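Local structure of beta-N-acetylglucosaminidase-like protein Glycoside hydrolase family 20 (Flavobacterium johnsoniae, 6YHH) at residues I227-D232 with P304-A309; V177-L182 with I379-R384; A171-N176 with A470-L475; S154-P159 with S551-F556. The protein probably acts as a beta-N-acetylhexosaminidase, a glycoside hydrolase of family 20 that removes N-acetylglucosamine units during bacterial chitin breakdown. One frame throughout, in Å; residues are numbered along the deposited sequence.

Interaction 1 (I227-D232 with P304-A309)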
loop_
_atom_site.group_PDB
_atom_site.type_symbol
_atom_site.label_atom_id
_atom_site.label_comp_id
_atom_site.label_asym_id
_atom_site.label_seq_id
_atom_site.Cartn_x
_atom_site.Cartn_y
_atom_site.Cartn_z
ATOM N N ILE A 227 11.736 15.464 12.574
ATOM C CA ILE A 227 10.631 14.927 13.290
ATOM C C ILE A 227 10.447 15.569 14.638
ATOM O O ILE A 227 11.441 15.653 15.454
ATOM C CB ILE A 227 10.682 13.391 13.386
ATOM C CG1 ILE A 227 10.738 12.719 11.979
ATOM C CG2 ILE A 227 9.546 12.833 14.289
ATOM C CD1 ILE A 227 10.637 11.213 11.972
ATOM N N VAL A 228 9.216 15.987 14.911
ATOM C CA VAL A 228 8.848 16.595 16.158
ATOM C C VAL A 228 7.857 15.617 16.835
ATOM O O VAL A 228 6.701 15.479 16.384
ATOM C CB VAL A 228 8.224 18.011 15.985
ATOM C CG1 VAL A 228 7.797 18.541 17.310
ATOM C CG2 VAL A 228 9.213 18.942 15.282
ATOM N N PRO A 229 8.318 14.867 17.855
ATOM C CA PRO A 229 7.412 13.994 18.630
ATOM C C PRO A 229 6.518 14.727 19.589
ATOM O O PRO A 229 6.857 15.809 20.075
ATOM C CB PRO A 229 8.418 13.125 19.413
ATOM C CG PRO A 229 9.490 14.149 19.730
ATOM C CD PRO A 229 9.661 14.912 18.461
ATOM N N GLU A 230 5.309 14.195 19.818
ATOM C CA GLU A 230 4.382 14.776 20.789
ATOM C C GLU A 230 3.869 13.742 21.723
ATOM O O GLU A 230 3.340 12.695 21.303
ATOM C CB GLU A 230 3.196 15.473 20.123
ATOM C CG GLU A 230 2.275 16.210 21.092
ATOM C CD GLU A 230 0.954 16.705 20.491
ATOM O OE1 GLU A 230 0.848 16.764 19.214
ATOM O OE2 GLU A 230 0.032 17.054 21.256
ATOM N N ILE A 231 4.049 14.014 23.002
ATOM C CA ILE A 231 3.379 13.317 24.079
ATOM C C ILE A 231 2.433 14.308 24.763
ATOM O O ILE A 231 2.864 15.187 25.521
ATOM C CB ILE A 231 4.365 12.727 25.102
ATOM C CG1 ILE A 231 5.221 11.655 24.437
ATOM C CG2 ILE A 231 3.562 12.068 26.187
ATOM C CD1 ILE A 231 6.281 11.090 25.412
ATOM N N ASP A 232 1.132 14.227 24.456
ATOM C CA ASP A 232 0.199 15.239 24.837
ATOM C C ASP A 232 -0.252 15.096 26.314
ATOM O O ASP A 232 -0.881 14.102 26.684
ATOM C CB ASP A 232 -1.007 15.126 23.861
ATOM C CG ASP A 232 -2.030 16.228 24.014
ATOM O OD1 ASP A 232 -1.975 16.981 24.980
ATOM O OD2 ASP A 232 -2.942 16.302 23.121
ATOM N N PRO A 304 15.802 10.302 23.700
ATOM C CA PRO A 304 16.924 9.811 22.933
ATOM C C PRO A 304 16.588 9.231 21.586
ATOM O O PRO A 304 17.469 9.127 20.718
ATOM C CB PRO A 304 17.554 8.726 23.856
ATOM C CG PRO A 304 17.246 9.278 25.180
ATOM C CD PRO A 304 15.797 9.675 25.041
ATOM N N LEU A 305 15.318 8.887 21.383
ATOM C CA LEU A 305 14.861 8.333 20.106
ATOM C C LEU A 305 14.734 9.406 19.032
ATOM O O LEU A 305 14.801 9.082 17.824
ATOM C CB LEU A 305 13.524 7.592 20.306
ATOM C CG LEU A 305 13.424 6.544 21.401
ATOM C CD1 LEU A 305 12.025 5.949 21.395
ATOM C CD2 LEU A 305 14.477 5.485 21.117
ATOM N N PHE A 306 14.536 10.640 19.450
ATOM C CA PHE A 306 14.240 11.742 18.552
ATOM C C PHE A 306 15.366 12.802 18.638
ATOM O O PHE A 306 15.390 13.611 19.559
ATOM C CB PHE A 306 12.912 12.336 18.957
ATOM C CG PHE A 306 11.747 11.433 18.705
ATOM C CD1 PHE A 306 11.290 11.260 17.387
ATOM C CD2 PHE A 306 11.151 10.731 19.726
ATOM C CE1 PHE A 306 10.200 10.415 17.172
ATOM C CE2 PHE A 306 10.116 9.865 19.492
ATOM C CZ PHE A 306 9.660 9.717 18.194
ATOM N N PRO A 307 16.264 12.832 17.662
ATOM C CA PRO A 307 17.403 13.734 17.775
ATOM C C PRO A 307 17.098 15.213 17.536
ATOM O O PRO A 307 17.933 16.061 17.851
ATOM C CB PRO A 307 18.352 13.228 16.693
ATOM C CG PRO A 307 17.436 12.629 15.647
ATOM C CD PRO A 307 16.336 11.976 16.465
ATOM N N GLY A 308 15.919 15.521 16.960
ATOM C CA GLY A 308 15.491 16.852 16.703
ATOM C C GLY A 308 15.430 17.658 17.981
ATOM O O GLY A 308 15.224 17.122 19.054
ATOM N N ALA A 309 15.614 18.957 17.849
ATOM C CA ALA A 309 15.708 19.803 19.026
ATOM C C ALA A 309 14.452 20.180 19.726
ATOM O O ALA A 309 14.510 20.887 20.755
ATOM C CB ALA A 309 16.476 21.068 18.645
HETATM O O HOH W 1 13.671 13.941 15.875
#

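Interaction 2 (V177-L182 with I379-R384)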
loop_
_atom_site.group_PDB
_atom_site.type_symbol
_atom_site.label_atom_id
_atom_site.label_comp_id
_atom_site.label_asym_id
_atom_site.label_seq_id
_atom_site.Cartn_x
_atom_site.Cartn_y
_atom_site.Cartn_z
ATOM N N VAL A 177 8.938 19.341 8.040
ATOM C CA VAL A 177 8.632 18.971 9.422
ATOM C C VAL A 177 7.533 17.909 9.426
ATOM O O VAL A 177 6.469 18.050 8.775
ATOM C CB VAL A 177 8.206 20.144 10.270
ATOM C CG1 VAL A 177 7.793 19.698 11.629
ATOM C CG2 VAL A 177 9.278 21.257 10.340
ATOM N N PHE A 178 7.810 16.860 10.182
ATOM C CA PHE A 178 6.802 15.801 10.423
ATOM C C PHE A 178 6.563 15.753 11.907
ATOM O O PHE A 178 7.449 15.429 12.683
ATOM C CB PHE A 178 7.325 14.509 9.922
ATOM C CG PHE A 178 6.431 13.307 10.194
ATOM C CD1 PHE A 178 5.267 13.103 9.457
ATOM C CD2 PHE A 178 6.718 12.415 11.192
ATOM C CE1 PHE A 178 4.452 12.029 9.694
ATOM C CE2 PHE A 178 5.860 11.315 11.386
ATOM C CZ PHE A 178 4.777 11.135 10.626
ATOM N N HIS A 179 5.390 16.189 12.312
ATOM C CA HIS A 179 5.009 16.229 13.715
ATOM C C HIS A 179 4.178 14.951 13.988
ATOM O O HIS A 179 3.149 14.680 13.400
ATOM C CB HIS A 179 4.292 17.543 13.987
ATOM C CG HIS A 179 3.524 17.652 15.265
ATOM N ND1 HIS A 179 2.661 18.710 15.462
ATOM C CD2 HIS A 179 3.443 16.881 16.395
ATOM C CE1 HIS A 179 2.047 18.567 16.619
ATOM N NE2 HIS A 179 2.508 17.481 17.208
ATOM N N TRP A 180 4.662 14.176 14.949
ATOM C CA TRP A 180 4.112 12.811 15.176
ATOM C C TRP A 180 3.340 12.821 16.511
ATOM O O TRP A 180 3.918 12.906 17.615
ATOM C CB TRP A 180 5.275 11.818 15.187
ATOM C CG TRP A 180 5.004 10.391 14.758
ATOM C CD1 TRP A 180 3.834 9.790 14.377
ATOM C CD2 TRP A 180 6.033 9.385 14.615
ATOM N NE1 TRP A 180 4.057 8.497 13.976
ATOM C CE2 TRP A 180 5.410 8.216 14.105
ATOM C CE3 TRP A 180 7.399 9.391 14.829
ATOM C CZ2 TRP A 180 6.129 7.066 13.828
ATOM C CZ3 TRP A 180 8.114 8.226 14.600
ATOM C CH2 TRP A 180 7.462 7.092 14.085
ATOM N N HIS A 181 2.020 12.783 16.401
ATOM C CA HIS A 181 1.116 12.840 17.559
ATOM C C HIS A 181 0.904 11.415 18.011
ATOM O O HIS A 181 0.085 10.685 17.416
ATOM C CB HIS A 181 -0.185 13.601 17.154
ATOM C CG HIS A 181 -1.175 13.802 18.275
ATOM N ND1 HIS A 181 -1.166 14.934 19.052
ATOM C CD2 HIS A 181 -2.171 13.022 18.787
ATOM C CE1 HIS A 181 -2.078 14.831 19.991
ATOM N NE2 HIS A 181 -2.735 13.707 19.825
ATOM N N LEU A 182 1.729 11.009 18.999
ATOM C CA LEU A 182 1.997 9.642 19.309
ATOM C C LEU A 182 1.210 9.067 20.502
ATOM O O LEU A 182 1.291 7.866 20.781
ATOM C CB LEU A 182 3.501 9.466 19.567
ATOM C CG LEU A 182 4.415 9.518 18.365
ATOM C CD1 LEU A 182 5.830 9.869 18.781
ATOM C CD2 LEU A 182 4.349 8.157 17.765
ATOM N N ILE A 379 7.866 27.106 22.281
ATOM C CA ILE A 379 7.148 27.350 21.023
ATOM C C ILE A 379 5.654 27.158 21.186
ATOM O O ILE A 379 5.204 26.131 21.771
ATOM C CB ILE A 379 7.697 26.442 19.952
ATOM C CG1 ILE A 379 9.173 26.728 19.827
ATOM C CG2 ILE A 379 7.001 26.687 18.632
ATOM C CD1 ILE A 379 9.899 25.850 18.929
ATOM N N VAL A 380 4.861 28.139 20.723
ATOM C CA VAL A 380 3.418 28.146 20.922
ATOM C C VAL A 380 2.788 27.640 19.623
ATOM O O VAL A 380 3.090 28.195 18.559
ATOM C CB VAL A 380 2.902 29.555 21.274
ATOM C CG1 VAL A 380 1.351 29.652 21.272
ATOM C CG2 VAL A 380 3.395 29.887 22.649
ATOM N N HIS A 381 1.908 26.639 19.721
ATOM C CA HIS A 381 1.275 26.072 18.553
ATOM C C HIS A 381 -0.163 26.597 18.494
ATOM O O HIS A 381 -1.031 26.178 19.247
ATOM C CB HIS A 381 1.373 24.542 18.634
ATOM C CG HIS A 381 1.192 23.862 17.328
ATOM N ND1 HIS A 381 1.496 22.537 17.173
ATOM C CD2 HIS A 381 0.732 24.304 16.119
ATOM C CE1 HIS A 381 1.264 22.175 15.925
ATOM N NE2 HIS A 381 0.771 23.212 15.261
ATOM N N SER A 382 -0.387 27.560 17.587
ATOM C CA SER A 382 -1.646 28.226 17.434
ATOM C C SER A 382 -2.622 27.399 16.599
ATOM O O SER A 382 -2.396 27.193 15.398
ATOM C CB SER A 382 -1.408 29.589 16.747
ATOM O OG SER A 382 -2.625 30.296 16.533
ATOM N N TRP A 383 -3.741 27.026 17.213
ATOM C CA TRP A 383 -4.723 26.127 16.605
ATOM C C TRP A 383 -6.187 26.520 16.709
ATOM O O TRP A 383 -7.016 26.059 15.833
ATOM C CB TRP A 383 -4.547 24.722 17.148
ATOM C CG TRP A 383 -5.114 24.498 18.513
ATOM C CD1 TRP A 383 -4.480 24.672 19.674
ATOM C CD2 TRP A 383 -6.406 23.940 18.840
ATOM N NE1 TRP A 383 -5.271 24.299 20.746
ATOM C CE2 TRP A 383 -6.464 23.832 20.266
ATOM C CE3 TRP A 383 -7.528 23.559 18.092
ATOM C CZ2 TRP A 383 -7.589 23.356 20.927
ATOM C CZ3 TRP A 383 -8.622 23.046 18.755
ATOM C CH2 TRP A 383 -8.666 23.000 20.164
ATOM N N ARG A 384 -6.528 27.405 17.642
ATOM C CA ARG A 384 -7.926 27.780 17.861
ATOM C C ARG A 384 -8.360 28.930 17.009
ATOM O O ARG A 384 -7.597 29.849 16.734
ATOM C CB ARG A 384 -8.138 28.008 19.351
ATOM C CG ARG A 384 -7.832 26.780 20.174
ATOM C CD ARG A 384 -7.885 27.049 21.639
ATOM N NE ARG A 384 -9.208 27.372 21.984
ATOM C CZ ARG A 384 -9.443 28.211 22.970
ATOM N NH1 ARG A 384 -8.396 28.784 23.607
ATOM N NH2 ARG A 384 -10.700 28.482 23.290
#

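Interaction 3 (A171-N176 with A470-L475)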
loop_
_atom_site.group_PDB
_atom_site.type_symbol
_atom_site.label_atom_id
_atom_site.label_comp_id
_atom_site.label_asym_id
_atom_site.label_seq_id
_atom_site.Cartn_x
_atom_site.Cartn_y
_atom_site.Cartn_z
ATOM N N ALA A 171 8.610 15.434 1.237
ATOM C CA ALA A 171 9.780 15.885 0.461
ATOM C C ALA A 171 9.425 16.332 -0.919
ATOM O O ALA A 171 9.973 17.297 -1.422
ATOM C CB ALA A 171 10.898 14.842 0.481
ATOM N N ALA A 172 8.525 15.613 -1.573
ATOM C CA ALA A 172 8.102 15.951 -2.908
ATOM C C ALA A 172 7.510 17.326 -2.994
ATOM O O ALA A 172 7.610 18.024 -4.057
ATOM C CB ALA A 172 7.090 14.916 -3.380
ATOM N N MET A 173 6.911 17.762 -1.889
ATOM C CA MET A 173 6.262 19.103 -1.796
ATOM C C MET A 173 7.154 20.109 -1.066
ATOM O O MET A 173 6.676 21.180 -0.675
ATOM C CB MET A 173 4.944 18.977 -1.090
ATOM C CG MET A 173 3.928 18.075 -1.813
ATOM S SD MET A 173 3.788 18.337 -3.607
ATOM C CE MET A 173 3.480 20.127 -3.524
ATOM N N LYS A 174 8.410 19.767 -0.812
ATOM C CA LYS A 174 9.361 20.632 -0.086
ATOM C C LYS A 174 8.966 20.952 1.333
ATOM O O LYS A 174 9.306 22.012 1.880
ATOM C CB LYS A 174 9.666 21.891 -0.873
ATOM C CG LYS A 174 10.210 21.618 -2.227
ATOM C CD LYS A 174 10.677 22.906 -2.924
ATOM C CE LYS A 174 11.162 22.659 -4.343
ATOM N NZ LYS A 174 10.018 22.586 -5.287
ATOM N N MET A 175 8.176 20.048 1.955
ATOM C CA MET A 175 7.843 20.183 3.357
ATOM C C MET A 175 8.916 19.539 4.234
ATOM O O MET A 175 9.477 18.528 3.836
ATOM C CB MET A 175 6.457 19.577 3.622
ATOM C CG MET A 175 5.419 20.324 2.873
ATOM S SD MET A 175 3.764 19.521 3.046
ATOM C CE MET A 175 3.377 19.809 4.788
ATOM N N ASN A 176 9.219 20.150 5.373
ATOM C CA ASN A 176 10.401 19.741 6.161
ATOM C C ASN A 176 10.189 19.425 7.575
ATOM O O ASN A 176 11.194 19.190 8.294
ATOM C CB ASN A 176 11.510 20.801 6.065
ATOM C CG ASN A 176 11.096 22.131 6.648
ATOM O OD1 ASN A 176 9.930 22.367 7.007
ATOM N ND2 ASN A 176 12.064 22.994 6.809
ATOM N N ALA A 470 -1.337 21.986 -1.686
ATOM C CA ALA A 470 -1.661 23.409 -1.719
ATOM C C ALA A 470 -1.158 24.137 -0.463
ATOM O O ALA A 470 -0.650 25.229 -0.537
ATOM C CB ALA A 470 -3.146 23.604 -1.953
ATOM N N ILE A 471 -1.259 23.476 0.704
ATOM C CA ILE A 471 -0.718 24.009 1.902
ATOM C C ILE A 471 0.808 24.145 1.781
ATOM O O ILE A 471 1.368 25.197 2.223
ATOM C CB ILE A 471 -1.132 23.183 3.125
ATOM C CG1 ILE A 471 -2.641 23.310 3.306
ATOM C CG2 ILE A 471 -0.379 23.594 4.391
ATOM C CD1 ILE A 471 -3.212 22.339 4.332
ATOM N N ALA A 472 1.474 23.164 1.193
ATOM C CA ALA A 472 2.906 23.233 0.979
ATOM C C ALA A 472 3.243 24.490 0.219
ATOM O O ALA A 472 4.255 25.140 0.494
ATOM C CB ALA A 472 3.446 21.990 0.291
ATOM N N GLU A 473 2.441 24.788 -0.821
ATOM C CA GLU A 473 2.706 26.018 -1.595
ATOM C C GLU A 473 2.546 27.280 -0.748
ATOM O O GLU A 473 3.416 28.213 -0.749
ATOM C CB GLU A 473 1.844 26.094 -2.820
ATOM C CG GLU A 473 1.932 27.459 -3.514
ATOM C CD GLU A 473 1.599 27.327 -4.971
ATOM O OE1 GLU A 473 0.500 27.742 -5.398
ATOM O OE2 GLU A 473 2.406 26.652 -5.689
ATOM N N ARG A 474 1.511 27.327 0.077
ATOM C CA ARG A 474 1.401 28.464 0.995
ATOM C C ARG A 474 2.592 28.630 1.923
ATOM O O ARG A 474 2.984 29.753 2.277
ATOM C CB ARG A 474 0.103 28.415 1.795
ATOM C CG ARG A 474 -0.132 29.589 2.768
ATOM C CD ARG A 474 -0.103 30.988 2.143
ATOM N NE ARG A 474 -1.027 30.995 1.034
ATOM C CZ ARG A 474 -0.727 31.322 -0.224
ATOM N NH1 ARG A 474 0.454 31.804 -0.638
ATOM N NH2 ARG A 474 -1.663 31.152 -1.086
ATOM N N LEU A 475 3.189 27.551 2.348
ATOM C CA LEU A 475 4.218 27.613 3.337
ATOM C C LEU A 475 5.590 27.898 2.707
ATOM O O LEU A 475 6.473 28.367 3.409
ATOM C CB LEU A 475 4.237 26.308 4.146
ATOM C CG LEU A 475 2.946 26.123 4.954
ATOM C CD1 LEU A 475 3.041 24.763 5.673
ATOM C CD2 LEU A 475 2.594 27.289 5.868
HETATM O O HOH W 2 6.613 23.508 1.536
#

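Interaction 4 (S154-P159 with S551-F556)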
loop_
_atom_site.group_PDB
_atom_site.type_symbol
_atom_site.label_atom_id
_atom_site.label_comp_id
_atom_site.label_asym_id
_atom_site.label_seq_id
_atom_site.Cartn_x
_atom_site.Cartn_y
_atom_site.Cartn_z
ATOM N N SER A 154 -2.707 8.078 17.132
ATOM C CA SER A 154 -3.466 7.557 18.262
ATOM C C SER A 154 -4.923 7.141 17.868
ATOM O O SER A 154 -5.377 6.058 18.216
ATOM C CB SER A 154 -3.512 8.600 19.409
ATOM O OG SER A 154 -4.341 8.168 20.470
ATOM N N ARG A 155 -5.653 8.054 17.229
ATOM C CA ARG A 155 -7.057 7.781 16.979
ATOM C C ARG A 155 -7.204 6.524 16.080
ATOM O O ARG A 155 -7.845 5.566 16.434
ATOM C CB ARG A 155 -7.734 8.999 16.365
ATOM C CG ARG A 155 -8.133 10.061 17.397
ATOM C CD ARG A 155 -7.054 10.458 18.367
ATOM N NE ARG A 155 -7.522 11.518 19.296
ATOM C CZ ARG A 155 -7.638 12.794 18.981
ATOM N NH1 ARG A 155 -7.243 13.265 17.789
ATOM N NH2 ARG A 155 -8.234 13.622 19.798
ATOM N N HIS A 156 -6.562 6.537 14.940
ATOM C CA HIS A 156 -6.267 5.368 14.133
ATOM C C HIS A 156 -4.775 5.259 13.931
ATOM O O HIS A 156 -4.143 6.141 13.407
ATOM C CB HIS A 156 -6.893 5.380 12.722
ATOM C CG HIS A 156 -8.354 5.039 12.703
ATOM N ND1 HIS A 156 -9.330 5.971 12.971
ATOM C CD2 HIS A 156 -9.000 3.864 12.512
ATOM C CE1 HIS A 156 -10.519 5.392 12.899
ATOM N NE2 HIS A 156 -10.352 4.126 12.619
ATOM N N PHE A 157 -4.248 4.134 14.388
ATOM C CA PHE A 157 -2.847 3.831 14.239
ATOM C C PHE A 157 -2.528 3.826 12.760
ATOM O O PHE A 157 -3.281 3.225 11.923
ATOM C CB PHE A 157 -2.468 2.545 14.937
ATOM C CG PHE A 157 -1.028 2.142 14.754
ATOM C CD1 PHE A 157 -0.031 2.860 15.424
ATOM C CD2 PHE A 157 -0.652 1.035 13.979
ATOM C CE1 PHE A 157 1.294 2.576 15.273
ATOM C CE2 PHE A 157 0.704 0.739 13.839
ATOM C CZ PHE A 157 1.676 1.476 14.536
ATOM N N GLN A 158 -1.397 4.428 12.433
ATOM C CA GLN A 158 -0.909 4.468 11.059
ATOM C C GLN A 158 0.427 3.706 10.993
ATOM O O GLN A 158 1.462 4.183 11.503
ATOM C CB GLN A 158 -0.720 5.868 10.578
ATOM C CG GLN A 158 -1.933 6.769 10.775
ATOM C CD GLN A 158 -3.112 6.331 9.923
ATOM O OE1 GLN A 158 -2.963 5.859 8.836
ATOM N NE2 GLN A 158 -4.284 6.483 10.490
ATOM N N PRO A 159 0.413 2.545 10.356
ATOM C CA PRO A 159 1.629 1.700 10.341
ATOM C C PRO A 159 2.840 2.385 9.641
ATOM O O PRO A 159 2.724 3.393 8.943
ATOM C CB PRO A 159 1.189 0.471 9.548
ATOM C CG PRO A 159 -0.224 0.338 9.886
ATOM C CD PRO A 159 -0.697 1.808 9.744
ATOM N N SER A 551 -14.792 1.304 13.687
ATOM C CA SER A 551 -15.871 1.260 12.734
ATOM C C SER A 551 -15.375 1.061 11.322
ATOM O O SER A 551 -14.186 1.283 11.014
ATOM C CB SER A 551 -16.632 2.585 12.805
ATOM O OG SER A 551 -17.362 2.653 14.023
ATOM N N PRO A 552 -16.267 0.639 10.396
ATOM C CA PRO A 552 -15.863 0.438 9.036
ATOM C C PRO A 552 -15.826 1.718 8.241
ATOM O O PRO A 552 -16.832 2.381 8.124
ATOM C CB PRO A 552 -16.886 -0.534 8.498
ATOM C CG PRO A 552 -18.107 -0.206 9.245
ATOM C CD PRO A 552 -17.655 0.187 10.607
ATOM N N PHE A 553 -14.668 2.026 7.676
ATOM C CA PHE A 553 -14.463 3.251 6.832
ATOM C C PHE A 553 -14.253 2.800 5.410
ATOM O O PHE A 553 -13.317 3.203 4.698
ATOM C CB PHE A 553 -13.300 4.110 7.371
ATOM C CG PHE A 553 -13.600 4.758 8.678
ATOM C CD1 PHE A 553 -14.195 5.971 8.730
ATOM C CD2 PHE A 553 -13.335 4.115 9.866
ATOM C CE1 PHE A 553 -14.577 6.543 9.943
ATOM C CE2 PHE A 553 -13.610 4.728 11.086
ATOM C CZ PHE A 553 -14.234 5.935 11.131
ATOM N N THR A 554 -15.194 1.961 4.962
ATOM C CA THR A 554 -15.191 1.349 3.625
ATOM C C THR A 554 -16.440 1.683 2.805
ATOM O O THR A 554 -16.828 0.928 1.890
ATOM C CB THR A 554 -15.099 -0.173 3.823
ATOM O OG1 THR A 554 -16.181 -0.549 4.654
ATOM C CG2 THR A 554 -13.766 -0.612 4.454
ATOM N N LEU A 555 -17.059 2.812 3.116
ATOM C CA LEU A 555 -18.385 3.124 2.615
ATOM C C LEU A 555 -18.315 4.360 1.761
ATOM O O LEU A 555 -17.247 4.940 1.545
ATOM C CB LEU A 555 -19.341 3.270 3.782
ATOM C CG LEU A 555 -19.543 2.045 4.712
ATOM C CD1 LEU A 555 -20.651 2.318 5.742
ATOM C CD2 LEU A 555 -19.838 0.792 3.902
ATOM N N PHE A 556 -19.490 4.806 1.261
ATOM C CA PHE A 556 -19.428 5.877 0.266
ATOM C C PHE A 556 -18.744 7.151 0.706
ATOM O O PHE A 556 -17.981 7.744 -0.068
ATOM C CB PHE A 556 -20.819 6.206 -0.217
ATOM C CG PHE A 556 -20.866 7.075 -1.473
ATOM C CD1 PHE A 556 -20.449 6.597 -2.693
ATOM C CD2 PHE A 556 -21.325 8.361 -1.369
ATOM C CE1 PHE A 556 -20.518 7.425 -3.808
ATOM C CE2 PHE A 556 -21.374 9.206 -2.455
ATOM C CZ PHE A 556 -20.983 8.720 -3.678
HETATM O O HOH W 3 -11.839 1.844 12.116
#

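Interaction 1 (I227-D232 with P304-A309)
Pro229 leans the CB-CG edge of its ring on one face of the Phe306 phenyl, and this overlap is the tight part of the contact. Its CB stands over the middle of the ring, 3.6 Å from the centroid and only 8° off the ring normal, a CH-pi contact over the face. Pro229 CG follows the same face toward the root of the side chain, 3.7 Å from Phe306 CG, so this edge of the pyrrolidine spans the ring from its attachment point to its centre. Ile227 adds a second apolar touch from the same strand: its CG2, anti to the backbone N, comes obliquely to Phe306 CE1 at 3.8 Å. Phe306 is thus gripped by two residues two apart on one strand, with no direct hydrogen bond between the segments.

The other side is looser and wetter. Near the partly exposed Gly308 the backbones are bridged by a single water, which donates to Ile227 O at 2.8 Å and accepts from Gly308 N at 3.0 Å. The same water lies in the plane of the Phe306 ring, at its edge.

Segment 304-309 carries the chain from helix 289-302 into strand 310-312. Ile213 of helix 210-222, together with Trp180 and Leu182 of strand 177-184, also packs on Phe306, which therefore fills the layer between the barrel strands and their outer helices.

Interaction 2 (V177-L182 with I379-R384)
His179 is gripped at both imidazole nitrogens: NE2 is hydrogen-bonded to Glu230 OE1 and ND1 to Glu447 OE1, so the rotation of the ring is fixed. The same Glu230 oxygen is also hydrogen-bonded to ND1 of His181, two residues along strand 177-184. That leaves the CE1 corner of His179, between the two nitrogens, to face His381 of strand 379-382.

The imidazoles arrive from opposite directions and meet rim to rim. His179 CE1 and His381 CE1 are 3.8 Å apart, while the ring centroids are 5.6 Å apart and the planes are turned by 46°; neither ring covers a face of the other. In both residues CG lies anti to the backbone N (chi1 165° for His179 and -160° for His381), which extends each ring from its strand across the 11.6 Å between His179 CA and His381 CA. His381 is held in turn by hydrogen bonds from ND1 to His312 NE2 and from NE2 to Ser409 OG.

The two strands are not neighbours in the sheet, and these buried rings meet across its interior. Such polar packing, with inward-pointing residues from separate strands joined in a network, belongs to the core of the TIM-barrel catalytic domain of family 20 hydrolases.

Interaction 3 (A171-N176 with A470-L475)
Met175 reaches Ala472 with the middle of its side chain. From CB, which itself stays beyond contact distance, the chain runs extended through chi2 (175°), carrying CG to 3.7 Å from Ala472 CB and SD to the same distance, 3.7 Å, from that methyl. At SD the chain bends (chi3 69°), and CE turns away from the Ala472 methyl; the side chain also packs on Thr468, one turn earlier in helix 467-476. Met173 approaches the same methyl with the root of its side chain, its CB lying 3.6 Å from Ala472 CB, and its carbonyl O is closer still, at 3.5 Å. One alanine methyl is thus received between two methionines and a backbone carbonyl.

What presents both methionines is the end of helix 160-172. Lys174, with positive phi, is the C-prime residue of a Schellman motif in which Lys174 N bonds to Ala171 O and Met175 N to Leu170 O. The chain then turns into strand 177-184, completing the beta-alpha-beta crossover from the parallel strand 146-152 in the TIM barrel. Helix 467-476 packs against this turn from outside the barrel.

A water lies beside the apolar touch, 3.2 Å from Met173 O and 3.1 Å from Ala472 O. Further acceptors are in its reach, and its two protons cannot serve them all. Val494 of helix 484-497 also touches Met173.

Interaction 4 (S154-P159 with S551-F556)
Where the loop leaving barrel strand 146-152 meets the loop before helix 556-559, His156 touches Phe553. This is the C-terminal end of the barrel strand, the side on which TIM-barrel enzymes carry their active sites. Arg155, next to His156, is salt-bridged to Asp152 and hydrogen-bonds a Tris molecule, probably from the crystallisation liquor.

The imidazole and the phenyl meet obliquely, their planes almost perpendicular at 88° and their centroids 5.3 Å apart. The touch is made by the outer corner of the imidazole: His156 CE1 lies 3.6 Å from Phe553 CE2, and His156 NE2 is 3.7 Å from that same carbon. With CG of His156 anti to its carbonyl carbon (chi1 -78°), the imidazole is pointed at segment 551-556.

A water joins the segments beside the rings, 2.8 Å from His156 NE2 and donating to Ser551 O at 2.7 Å. It lies in the planes of both rings, at their edges. Closer to the backbone, Gln158 NE2 donates to His156 O over 2.9 Å, bent (135° at the hydrogen) and coming from above the carbonyl plane. Segment 551-556 also faces the second subunit: Thr554 OG1 bonds Gly54 O of that chain, whose Phe59 packs on Ser551, Pro552 and Leu555.

His156 ND1 is hydrogen-bonded to Thr452 O, and as a carbonyl oxygen can only accept, ND1 presumably carries a proton. Both nitrogens thus have partners, and the imidazole can join an aromatic contact to a water bridge without burying an unpaired polar atom.

How the interactions relate
All four contacts are buried, but they occupy different layers. In interaction 2, within the barrel, two histidine rims touch, their nitrogens bonded to residues outside the segments; interaction 1 packs outside the neighbouring strand and is apolar. Strands 226-230 and 177-184, one from each contact, are neighbours in the sheet, and Glu230 on the strand of interaction 1 ties it to the histidines of interaction 2. Interaction 3 adjoins interaction 2 in sequence and sets two methionines against one alanine methyl between outer elements. Interaction 4, about 22 Å from interaction 2 between centres, pairs rings near the second subunit. Water accompanies the packing in interactions 1, 3 and 4.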